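Local coordinates for nitroreductase-like family protein (PDB 2I7H) that binds flavin mononucleotide at the interface between its two subunits, as a member of the nitroreductase-like family of flavoproteins, at residues T41-H46 with E50-K55; I96-N101 with A118-F123; E111-T116 with R158-L163. All coordinates share one frame; numbering follows the deposited sequence.

Contact 1 (T41-H46 with E50-K55). With FMN (flavin mononucleotide), chain J.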
loop_
_atom_site.group_PDB
_atom_site.type_symbol
_atom_site.label_atom_id
_atom_site.label_comp_id
_atom_site.label_asym_id
_atom_site.label_seq_id
_atom_site.Cartn_x
_atom_site.Cartn_y
_atom_site.Cartn_z
ATOM N N THR A 41 5.282 -9.330 5.270
ATOM C CA THR A 41 4.146 -10.202 4.932
ATOM C C THR A 41 2.939 -9.970 5.837
ATOM O O THR A 41 1.849 -10.408 5.533
ATOM C CB THR A 41 4.493 -11.729 4.847
ATOM O OG1 THR A 41 4.970 -12.179 6.105
ATOM C CG2 THR A 41 5.545 -12.019 3.762
ATOM N N TRP A 42 3.118 -9.236 6.921
ATOM C CA TRP A 42 2.007 -8.922 7.804
ATOM C C TRP A 42 1.189 -7.768 7.241
ATOM O O TRP A 42 0.617 -6.993 7.956
ATOM C CB TRP A 42 2.515 -8.663 9.238
ATOM C CG TRP A 42 2.954 -9.919 9.844
ATOM C CD1 TRP A 42 4.206 -10.428 9.830
ATOM C CD2 TRP A 42 2.118 -10.901 10.497
ATOM N NE1 TRP A 42 4.220 -11.664 10.458
ATOM C CE2 TRP A 42 2.950 -11.976 10.864
ATOM C CE3 TRP A 42 0.755 -10.962 10.803
ATOM C CZ2 TRP A 42 2.465 -13.110 11.542
ATOM C CZ3 TRP A 42 0.271 -12.070 11.475
ATOM C CH2 TRP A 42 1.122 -13.149 11.822
ATOM N N ALA A 43 1.118 -7.674 5.933
ATOM C CA ALA A 43 0.293 -6.679 5.270
ATOM C C ALA A 43 -1.150 -7.171 5.301
ATOM O O ALA A 43 -1.382 -8.381 5.299
ATOM C CB ALA A 43 0.796 -6.490 3.829
ATOM N N PRO A 44 -2.133 -6.244 5.320
ATOM C CA PRO A 44 -3.520 -6.705 5.180
ATOM C C PRO A 44 -3.672 -7.376 3.815
ATOM O O PRO A 44 -3.045 -6.958 2.825
ATOM C CB PRO A 44 -4.313 -5.398 5.157
ATOM C CG PRO A 44 -3.342 -4.386 4.646
ATOM C CD PRO A 44 -2.073 -4.775 5.380
ATOM N N ASN A 45 -4.478 -8.418 3.757
ATOM C CA ASN A 45 -4.725 -9.086 2.501
ATOM C C ASN A 45 -6.011 -9.837 2.583
ATOM O O ASN A 45 -6.189 -10.689 3.456
ATOM C CB ASN A 45 -3.564 -9.996 2.077
ATOM C CG ASN A 45 -3.285 -11.104 3.053
ATOM O OD1 ASN A 45 -3.406 -12.267 2.699
ATOM N ND2 ASN A 45 -2.832 -10.753 4.274
ATOM N N HIS A 46 -6.906 -9.529 1.664
ATOM C CA HIS A 46 -8.256 -10.017 1.774
ATOM C C HIS A 46 -8.267 -11.534 1.637
ATOM O O HIS A 46 -7.579 -12.094 0.787
ATOM C CB HIS A 46 -9.216 -9.311 0.798
ATOM C CG HIS A 46 -10.657 -9.417 1.196
ATOM N ND1 HIS A 46 -11.612 -10.026 0.411
ATOM C CD2 HIS A 46 -11.301 -9.037 2.323
ATOM C CE1 HIS A 46 -12.782 -9.991 1.020
ATOM N NE2 HIS A 46 -12.622 -9.390 2.181
ATOM N N GLU A 50 -2.643 -13.828 0.355
ATOM C CA GLU A 50 -1.206 -13.525 0.335
ATOM C C GLU A 50 -0.662 -13.432 -1.109
ATOM O O GLU A 50 0.196 -14.218 -1.495
ATOM C CB GLU A 50 -0.412 -14.563 1.163
ATOM C CG GLU A 50 -0.711 -14.542 2.649
ATOM C CD GLU A 50 0.102 -15.589 3.423
ATOM O OE1 GLU A 50 -0.177 -16.809 3.311
ATOM O OE2 GLU A 50 1.043 -15.182 4.127
ATOM N N PRO A 51 -1.169 -12.475 -1.902
ATOM C CA PRO A 51 -0.945 -12.504 -3.347
ATOM C C PRO A 51 0.503 -12.260 -3.794
ATOM O O PRO A 51 0.837 -12.478 -4.965
ATOM C CB PRO A 51 -1.847 -11.358 -3.842
ATOM C CG PRO A 51 -1.890 -10.409 -2.698
ATOM C CD PRO A 51 -1.996 -11.305 -1.518
ATOM N N TRP A 52 1.344 -11.800 -2.885
ATOM C CA TRP A 52 2.669 -11.296 -3.268
ATOM C C TRP A 52 3.653 -12.447 -3.553
ATOM O O TRP A 52 3.597 -13.494 -2.906
ATOM C CB TRP A 52 3.209 -10.367 -2.173
ATOM C CG TRP A 52 2.974 -10.920 -0.799
ATOM C CD1 TRP A 52 3.649 -11.986 -0.198
ATOM C CD2 TRP A 52 1.975 -10.497 0.153
ATOM N NE1 TRP A 52 3.146 -12.213 1.048
ATOM C CE2 TRP A 52 2.112 -11.337 1.298
ATOM C CE3 TRP A 52 0.989 -9.508 0.152
ATOM C CZ2 TRP A 52 1.299 -11.208 2.429
ATOM C CZ3 TRP A 52 0.161 -9.372 1.295
ATOM C CH2 TRP A 52 0.332 -10.231 2.414
ATOM N N ASN A 53 4.545 -12.229 -4.518
ATOM C CA ASN A 53 5.642 -13.150 -4.842
ATOM C C ASN A 53 6.812 -12.281 -5.214
ATOM O O ASN A 53 6.618 -11.135 -5.568
ATOM C CB ASN A 53 5.318 -13.998 -6.078
ATOM C CG ASN A 53 4.142 -14.898 -5.883
ATOM O OD1 ASN A 53 4.307 -16.074 -5.608
ATOM N ND2 ASN A 53 2.945 -14.367 -6.043
ATOM N N CYS A 54 8.026 -12.832 -5.149
ATOM C CA CYS A 54 9.249 -12.049 -5.374
ATOM C C CYS A 54 10.306 -12.773 -6.185
ATOM O O CYS A 54 10.409 -14.005 -6.123
ATOM C CB CYS A 54 9.863 -11.636 -4.034
ATOM S SG CYS A 54 8.762 -10.613 -3.010
ATOM N N LYS A 55 11.090 -12.005 -6.948
ATOM C CA LYS A 55 12.392 -12.477 -7.436
ATOM C C LYS A 55 13.427 -11.518 -6.869
ATOM O O LYS A 55 13.281 -10.299 -6.992
ATOM C CB LYS A 55 12.461 -12.519 -8.964
ATOM C CG LYS A 55 11.144 -12.832 -9.622
ATOM C CD LYS A 55 11.262 -13.666 -10.853
ATOM C CE LYS A 55 10.993 -15.106 -10.474
ATOM N NZ LYS A 55 10.509 -15.918 -11.588
HETATM N N1 FMN J . -12.090 -6.967 5.449
HETATM C C2 FMN J . -13.478 -7.118 5.444
HETATM O O2 FMN J . -14.081 -7.496 6.451
HETATM N N3 FMN J . -14.202 -6.841 4.302
HETATM C C4 FMN J . -13.547 -6.411 3.160
HETATM O O4 FMN J . -14.194 -6.080 2.175
HETATM C C4A FMN J . -12.157 -6.259 3.160
HETATM N N5 FMN J . -11.517 -5.838 2.011
HETATM C C5A FMN J . -10.151 -5.684 1.997
HETATM C C6 FMN J . -9.570 -5.252 0.822
HETATM C C7 FMN J . -8.221 -5.037 0.684
HETATM C C7M FMN J . -7.943 -3.918 -0.264
HETATM C C8 FMN J . -7.396 -5.304 1.782
HETATM C C8M FMN J . -5.967 -4.850 1.769
HETATM C C9 FMN J . -7.976 -5.748 2.983
HETATM C C9A FMN J . -9.370 -5.937 3.121
HETATM N N10 FMN J . -9.998 -6.410 4.303
HETATM C C10 FMN J . -11.404 -6.523 4.316
HETATM C "C1'" FMN J . -9.413 -7.689 4.837
HETATM C "C2'" FMN J . -8.313 -7.558 5.884
HETATM O "O2'" FMN J . -7.485 -6.432 5.622
HETATM C "C3'" FMN J . -7.513 -8.863 5.835
HETATM O "O3'" FMN J . -8.347 -9.984 6.061
HETATM C "C4'" FMN J . -6.414 -8.906 6.863
HETATM O "O4'" FMN J . -5.208 -9.286 6.254
HETATM C "C5'" FMN J . -6.763 -9.942 7.913
HETATM O "O5'" FMN J . -5.636 -10.109 8.728
HETATM P P FMN J . -5.014 -8.844 9.526
HETATM O O1P FMN J . -5.164 -7.558 8.730
HETATM O O2P FMN J . -3.522 -9.143 9.689
HETATM O O3P FMN J . -5.759 -8.725 10.868
#

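Contact 2 (I96-N101 with A118-F123)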
loop_
_atom_site.group_PDB
_atom_site.type_symbol
_atom_site.label_atom_id
_atom_site.label_comp_id
_atom_site.label_asym_id
_atom_site.label_seq_id
_atom_site.Cartn_x
_atom_site.Cartn_y
_atom_site.Cartn_z
ATOM N N ILE A 96 14.466 -6.292 -6.242
ATOM C CA ILE A 96 13.366 -7.192 -5.933
ATOM C C ILE A 96 12.165 -6.939 -6.859
ATOM O O ILE A 96 11.517 -5.898 -6.782
ATOM C CB ILE A 96 12.963 -7.146 -4.440
ATOM C CG1 ILE A 96 14.174 -7.535 -3.582
ATOM C CG2 ILE A 96 11.846 -8.160 -4.172
ATOM C CD1 ILE A 96 13.924 -7.537 -2.116
ATOM N N VAL A 97 11.914 -7.884 -7.760
ATOM C CA VAL A 97 10.738 -7.822 -8.613
ATOM C C VAL A 97 9.568 -8.383 -7.787
ATOM O O VAL A 97 9.629 -9.505 -7.293
ATOM C CB VAL A 97 10.938 -8.596 -9.954
ATOM C CG1 VAL A 97 9.755 -8.408 -10.837
ATOM C CG2 VAL A 97 12.217 -8.171 -10.698
ATOM N N VAL A 98 8.548 -7.574 -7.573
ATOM C CA VAL A 98 7.377 -7.999 -6.790
ATOM C C VAL A 98 6.236 -8.218 -7.779
ATOM O O VAL A 98 5.884 -7.311 -8.554
ATOM C CB VAL A 98 6.946 -6.947 -5.746
ATOM C CG1 VAL A 98 5.686 -7.407 -5.021
ATOM C CG2 VAL A 98 8.116 -6.611 -4.730
ATOM N N TYR A 99 5.678 -9.419 -7.769
ATOM C CA TYR A 99 4.655 -9.757 -8.717
ATOM C C TYR A 99 3.526 -10.560 -8.068
ATOM O O TYR A 99 3.643 -11.019 -6.921
ATOM C CB TYR A 99 5.254 -10.464 -9.965
ATOM C CG TYR A 99 5.769 -11.820 -9.690
ATOM C CD1 TYR A 99 7.078 -12.011 -9.211
ATOM C CD2 TYR A 99 4.956 -12.931 -9.870
ATOM C CE1 TYR A 99 7.552 -13.271 -8.939
ATOM C CE2 TYR A 99 5.422 -14.207 -9.602
ATOM C CZ TYR A 99 6.720 -14.365 -9.125
ATOM O OH TYR A 99 7.176 -15.631 -8.857
HETATM N N MSE A 100 2.426 -10.693 -8.809
HETATM C CA MSE A 100 1.250 -11.444 -8.366
HETATM C C MSE A 100 0.564 -12.109 -9.559
HETATM O O MSE A 100 0.709 -11.659 -10.701
HETATM C CB MSE A 100 0.239 -10.526 -7.644
HETATM C CG MSE A 100 -0.295 -9.403 -8.540
HETATM SE SE MSE A 100 -1.586 -8.312 -7.608
HETATM C CE MSE A 100 -2.867 -8.140 -8.969
ATOM N N ASN A 101 -0.191 -13.169 -9.280
ATOM C CA ASN A 101 -1.064 -13.736 -10.301
ATOM C C ASN A 101 -2.224 -12.792 -10.491
ATOM O O ASN A 101 -2.820 -12.353 -9.510
ATOM C CB ASN A 101 -1.527 -15.135 -9.913
ATOM C CG ASN A 101 -0.388 -16.111 -9.869
ATOM O OD1 ASN A 101 0.317 -16.295 -10.853
ATOM N ND2 ASN A 101 -0.174 -16.730 -8.710
ATOM N N ALA A 118 0.541 -2.763 -0.099
ATOM C CA ALA A 118 0.683 -2.662 1.344
ATOM C C ALA A 118 1.959 -3.406 1.819
ATOM O O ALA A 118 2.688 -2.892 2.657
ATOM C CB ALA A 118 -0.641 -3.198 2.118
ATOM N N PHE A 119 2.189 -4.612 1.290
ATOM C CA PHE A 119 3.412 -5.398 1.511
ATOM C C PHE A 119 4.668 -4.620 1.118
ATOM O O PHE A 119 5.640 -4.588 1.878
ATOM C CB PHE A 119 3.278 -6.735 0.755
ATOM C CG PHE A 119 4.554 -7.513 0.588
ATOM C CD1 PHE A 119 5.019 -8.345 1.600
ATOM C CD2 PHE A 119 5.228 -7.496 -0.633
ATOM C CE1 PHE A 119 6.150 -9.051 1.428
ATOM C CE2 PHE A 119 6.362 -8.193 -0.814
ATOM C CZ PHE A 119 6.853 -8.977 0.212
HETATM N N MSE A 120 4.636 -3.940 -0.031
HETATM C CA MSE A 120 5.805 -3.191 -0.519
HETATM C C MSE A 120 6.097 -1.964 0.306
HETATM O O MSE A 120 7.259 -1.664 0.576
HETATM C CB MSE A 120 5.674 -2.806 -2.003
HETATM C CG MSE A 120 5.757 -4.001 -2.927
HETATM SE SE MSE A 120 5.493 -3.628 -4.839
HETATM C CE MSE A 120 7.156 -2.762 -5.217
ATOM N N GLN A 121 5.039 -1.258 0.686
ATOM C CA GLN A 121 5.155 -0.128 1.570
ATOM C C GLN A 121 5.670 -0.539 2.960
ATOM O O GLN A 121 6.561 0.112 3.490
ATOM C CB GLN A 121 3.833 0.636 1.674
ATOM C CG GLN A 121 3.847 1.745 2.732
ATOM C CD GLN A 121 4.793 2.891 2.439
ATOM O OE1 GLN A 121 4.835 3.873 3.195
ATOM N NE2 GLN A 121 5.566 2.783 1.371
ATOM N N ASN A 122 5.122 -1.632 3.513
ATOM C CA ASN A 122 5.658 -2.228 4.737
ATOM C C ASN A 122 7.150 -2.437 4.605
ATOM O O ASN A 122 7.915 -2.065 5.482
ATOM C CB ASN A 122 5.063 -3.609 4.970
ATOM C CG ASN A 122 3.720 -3.585 5.637
ATOM O OD1 ASN A 122 3.248 -2.571 6.152
ATOM N ND2 ASN A 122 3.091 -4.745 5.646
ATOM N N PHE A 123 7.545 -3.082 3.505
ATOM C CA PHE A 123 8.939 -3.414 3.270
ATOM C C PHE A 123 9.800 -2.155 3.259
ATOM O O PHE A 123 10.885 -2.146 3.830
ATOM C CB PHE A 123 9.141 -4.139 1.941
ATOM C CG PHE A 123 10.570 -4.401 1.661
ATOM C CD1 PHE A 123 11.220 -5.528 2.230
ATOM C CD2 PHE A 123 11.313 -3.494 0.925
ATOM C CE1 PHE A 123 12.559 -5.725 1.998
ATOM C CE2 PHE A 123 12.654 -3.696 0.699
ATOM C CZ PHE A 123 13.283 -4.796 1.226
#

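Contact 3 (E111-T116 with R158-L163)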
loop_
_atom_site.group_PDB
_atom_site.type_symbol
_atom_site.label_atom_id
_atom_site.label_comp_id
_atom_site.label_asym_id
_atom_site.label_seq_id
_atom_site.Cartn_x
_atom_site.Cartn_y
_atom_site.Cartn_z
ATOM N N GLU A 111 -8.165 -6.007 -4.918
ATOM C CA GLU A 111 -7.793 -6.441 -3.563
ATOM C C GLU A 111 -6.370 -7.004 -3.492
ATOM O O GLU A 111 -5.605 -6.654 -2.621
ATOM C CB GLU A 111 -8.790 -7.496 -3.032
ATOM C CG GLU A 111 -10.045 -6.894 -2.477
ATOM C CD GLU A 111 -11.188 -7.902 -2.266
ATOM O OE1 GLU A 111 -11.076 -9.082 -2.599
ATOM O OE2 GLU A 111 -12.251 -7.479 -1.802
ATOM N N ASP A 112 -6.025 -7.886 -4.407
ATOM C CA ASP A 112 -4.699 -8.486 -4.393
ATOM C C ASP A 112 -3.611 -7.442 -4.606
ATOM O O ASP A 112 -2.564 -7.453 -3.941
ATOM C CB ASP A 112 -4.642 -9.603 -5.433
ATOM C CG ASP A 112 -5.437 -10.813 -4.999
ATOM O OD1 ASP A 112 -5.862 -10.861 -3.819
ATOM O OD2 ASP A 112 -5.595 -11.726 -5.812
ATOM N N TYR A 113 -3.873 -6.550 -5.546
ATOM C CA TYR A 113 -2.978 -5.457 -5.860
ATOM C C TYR A 113 -2.809 -4.494 -4.663
ATOM O O TYR A 113 -1.682 -4.115 -4.304
ATOM C CB TYR A 113 -3.515 -4.743 -7.107
ATOM C CG TYR A 113 -2.635 -3.689 -7.661
ATOM C CD1 TYR A 113 -1.521 -4.009 -8.427
ATOM C CD2 TYR A 113 -2.897 -2.351 -7.414
ATOM C CE1 TYR A 113 -0.689 -3.011 -8.944
ATOM C CE2 TYR A 113 -2.068 -1.354 -7.925
ATOM C CZ TYR A 113 -0.994 -1.686 -8.662
ATOM O OH TYR A 113 -0.238 -0.677 -9.172
ATOM N N ALA A 114 -3.924 -4.132 -4.032
ATOM C CA ALA A 114 -3.903 -3.372 -2.779
ATOM C C ALA A 114 -2.974 -4.008 -1.723
ATOM O O ALA A 114 -2.085 -3.331 -1.163
ATOM C CB ALA A 114 -5.336 -3.219 -2.229
ATOM N N ALA A 115 -3.185 -5.300 -1.474
ATOM C CA ALA A 115 -2.384 -6.080 -0.542
ATOM C C ALA A 115 -0.928 -6.109 -0.955
ATOM O O ALA A 115 -0.030 -6.013 -0.112
ATOM C CB ALA A 115 -2.952 -7.531 -0.422
ATOM N N THR A 116 -0.677 -6.254 -2.257
ATOM C CA THR A 116 0.698 -6.313 -2.717
ATOM C C THR A 116 1.398 -4.940 -2.552
ATOM O O THR A 116 2.539 -4.901 -2.154
ATOM C CB THR A 116 0.786 -6.863 -4.120
ATOM O OG1 THR A 116 0.261 -8.189 -4.113
ATOM C CG2 THR A 116 2.206 -6.897 -4.574
ATOM N N ARG A 158 1.307 -10.187 -12.933
ATOM C CA ARG A 158 1.470 -8.758 -12.960
ATOM C C ARG A 158 2.641 -8.339 -12.088
ATOM O O ARG A 158 2.821 -8.850 -10.980
ATOM C CB ARG A 158 0.189 -8.070 -12.473
ATOM C CG ARG A 158 0.341 -6.582 -12.274
ATOM C CD ARG A 158 -0.845 -6.004 -11.532
ATOM N NE ARG A 158 -2.068 -5.955 -12.349
ATOM C CZ ARG A 158 -2.495 -4.877 -13.015
ATOM N NH1 ARG A 158 -1.776 -3.763 -12.969
ATOM N NH2 ARG A 158 -3.624 -4.927 -13.744
ATOM N N ILE A 159 3.434 -7.408 -12.604
ATOM C CA ILE A 159 4.567 -6.872 -11.879
ATOM C C ILE A 159 4.102 -5.594 -11.230
ATOM O O ILE A 159 3.774 -4.618 -11.898
ATOM C CB ILE A 159 5.800 -6.634 -12.795
ATOM C CG1 ILE A 159 6.249 -7.955 -13.431
ATOM C CG2 ILE A 159 6.934 -5.912 -12.039
ATOM C CD1 ILE A 159 7.436 -7.811 -14.399
ATOM N N VAL A 160 4.044 -5.626 -9.910
ATOM C CA VAL A 160 3.628 -4.468 -9.128
ATOM C C VAL A 160 4.746 -3.436 -8.959
ATOM O O VAL A 160 4.478 -2.238 -8.951
ATOM C CB VAL A 160 3.046 -4.899 -7.777
ATOM C CG1 VAL A 160 2.484 -3.719 -7.061
ATOM C CG2 VAL A 160 1.954 -5.961 -8.037
ATOM N N GLY A 161 5.989 -3.895 -8.852
ATOM C CA GLY A 161 7.103 -2.984 -8.744
ATOM C C GLY A 161 8.422 -3.704 -8.771
ATOM O O GLY A 161 8.492 -4.915 -8.533
ATOM N N ILE A 162 9.473 -2.959 -9.112
ATOM C CA ILE A 162 10.833 -3.432 -8.915
ATOM C C ILE A 162 11.438 -2.539 -7.865
ATOM O O ILE A 162 11.537 -1.339 -8.050
ATOM C CB ILE A 162 11.682 -3.455 -10.209
ATOM C CG1 ILE A 162 10.946 -4.263 -11.289
ATOM C CG2 ILE A 162 13.131 -4.002 -9.897
ATOM C CD1 ILE A 162 11.739 -4.564 -12.558
ATOM N N LEU A 163 11.808 -3.125 -6.737
ATOM C CA LEU A 163 12.438 -2.364 -5.675
ATOM C C LEU A 163 13.950 -2.423 -5.831
ATOM O O LEU A 163 14.514 -3.502 -5.931
ATOM C CB LEU A 163 12.035 -2.905 -4.304
ATOM C CG LEU A 163 10.595 -2.814 -3.838
ATOM C CD1 LEU A 163 10.397 -3.975 -2.903
ATOM C CD2 LEU A 163 10.351 -1.468 -3.130
#

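Contact 1 (T41-H46 with E50-K55)
The six-membered end of the Trp-52 indole is directed into the bend of 41-46, where Thr-41, Ala-43 and Asn-45 all meet it. Thr-41 O lies 3.3 Å from Trp-52 CZ2, while the threonine side chain crosses the indole at about a right angle, its CG2 methyl beside the pyrrole nitrogen NE1. Ala-43 CB approaches Trp-52 CZ3 to 3.9 Å, while the carbonyl oxygen of the same alanine lies near the ring plane, at its edge. Trp-52 CG sits between the backbone N and the carbonyl carbon (chi1 43°), which turns the indole back over its own chain: Glu-50 CA and Pro-51 CD lie above one face near the rim.

Asn-45 also crosses the indole at nearly a right angle, its amide plane 62° from the ring plane, so the two groups are not stacked. Both ends of that amide are engaged. OD1 of Asn-45 accepts from Glu-50 N at 2.9 Å, and ND2 donates to Ala-43 O at 3.0 Å; together the two bonds fix the rotation of the amide. The backbone N of Asn-45 donates to FMN O4', 2.7 Å away, in a nearly straight bond (163°). Arg-177 of the second subunit bonds to the carbonyl oxygens of Thr-41 and Ala-43. Cross-linked by the Asn-45 amide, the loop gives Pro-44, Asn-45 and His-46 to the flavin pocket at the dimer interface, as in nitroreductase-type flavoproteins.

Contact 2 (I96-N101 with A118-F123)
Val-98 of the strand and Met-120 of the helix, a selenomethionine, reach toward each other tip to tip, within the alpha/beta core where helix 106-129 packs on one side of the antiparallel sheet. The closest pair is Val-98 CB with Met-120 SE at 3.7 Å. The two valine methyls straddle the end of the partner chain: Val-98 CG1 is 3.8 Å from Met-120 SE, and Val-98 CG2 is 4.0 Å from Met-120 CE. A bend at chi3 (73°) turns the selenomethionine methyl to the CG2 side of the valine.

Two looser apolar contacts extend this core. Val-98 CG1 comes in at the edge of the Phe-119 ring, 4.3 Å from CE2. Further toward the start of the strand segment, Ile-96 CD1 lies 4.4 Å from Phe-123 CZ. No hydrogen bond joins the segments, which is consistent with an interface made of side-chain packing alone.

The spacing follows from the backbones. Ile-96 and Val-98, two apart on an extended strand, present the same face, while Phe-119 and Phe-123 are one helical turn apart. The strand and helix axes approach to 10.6 Å and run close to antiparallel, at 158°, so moving up the strand from Ile-96 to Val-98 means moving back about one turn on the helix, from Phe-123 to Phe-119 and Met-120.

In the next shell, Met-120 also packs on Val-160 and Leu-163 of the neighbouring strand, and the Phe-119 ring stacks with Trp-52. Gln-121 packs on Pro-44 of the second subunit, so the helix serves both the core and the dimer interface. Nearby, Asn-122 is fixed to the end of helix 30-40 through a hydrogen bond between its ND2 and Ala-40 O.

Contact 3 (E111-T116 with R158-L163)
Apolar packing centres on Val-160, both of whose methyls touch Tyr-113 and Thr-116, about one turn apart on the helix, CG2 being nearest to the threonine and CG1 to the tyrosine. Val-160 CG2 lies 3.6 Å from Thr-116 CG2, and Val-160 CG1 lies 3.8 Å from Tyr-113 CE1. The tyrosine ring is brought to the strand by a chi1 of -173°, which sets CG anti to the backbone N.

Arg-158 meets the same ring through its aliphatic part: its CD is 3.8 Å from Tyr-113 CD1. The side chains cross at about a right angle and the ring and guanidinium planes stand 69° apart, so this is not a parallel stack.

The strand carries a classic beta bulge, in which Val-160 and Gly-161 both face Val-98 on the adjoining strand of the antiparallel sheet. The axes of segments 111-116 and 158-163 are 13° from parallel and approach to 9.9 Å.

Hydrogen bonding serves to orient Thr-116. Its OG1 donates to Asp-112 O at 2.9 Å from above the carbonyl plane, while Thr-116 N reaches the same oxygen at 2.8 Å from the opposite face. With the hydroxyl turned back on its own helix, the CG2 methyl is directed at the valine.

The polar ends have partners outside the two segments. Arg-158 makes salt bridges to Glu-102 and to Asp-110 of the second subunit, and Tyr-113 OH is hydrogen-bonded to Asp-110 O of that subunit.

How the contacts relate
The three contacts form one compact cluster. The centres of contact 2 and contact 3 are about 5 Å apart, those of contact 1 and contact 2 about 7 Å, and those of contact 1 and contact 3 about 8 Å. Contact 1 closes first along the chain; the segments of contacts 2 and 3 then alternate, because both use helix 106-129 against neighbouring strands, 94-101 and 157-167. Strand 53-58 extends the same antiparallel sheet, with Asn-53 N and Tyr-99 O, 2.8 Å apart, probably hydrogen-bonded. The flavin loop of contact 1 packs on the helix, Pro-44 O lying 3.3 Å from Ala-115 CB, and all three contacts touch the second subunit, tying core, cofactor pocket and dimer interface together.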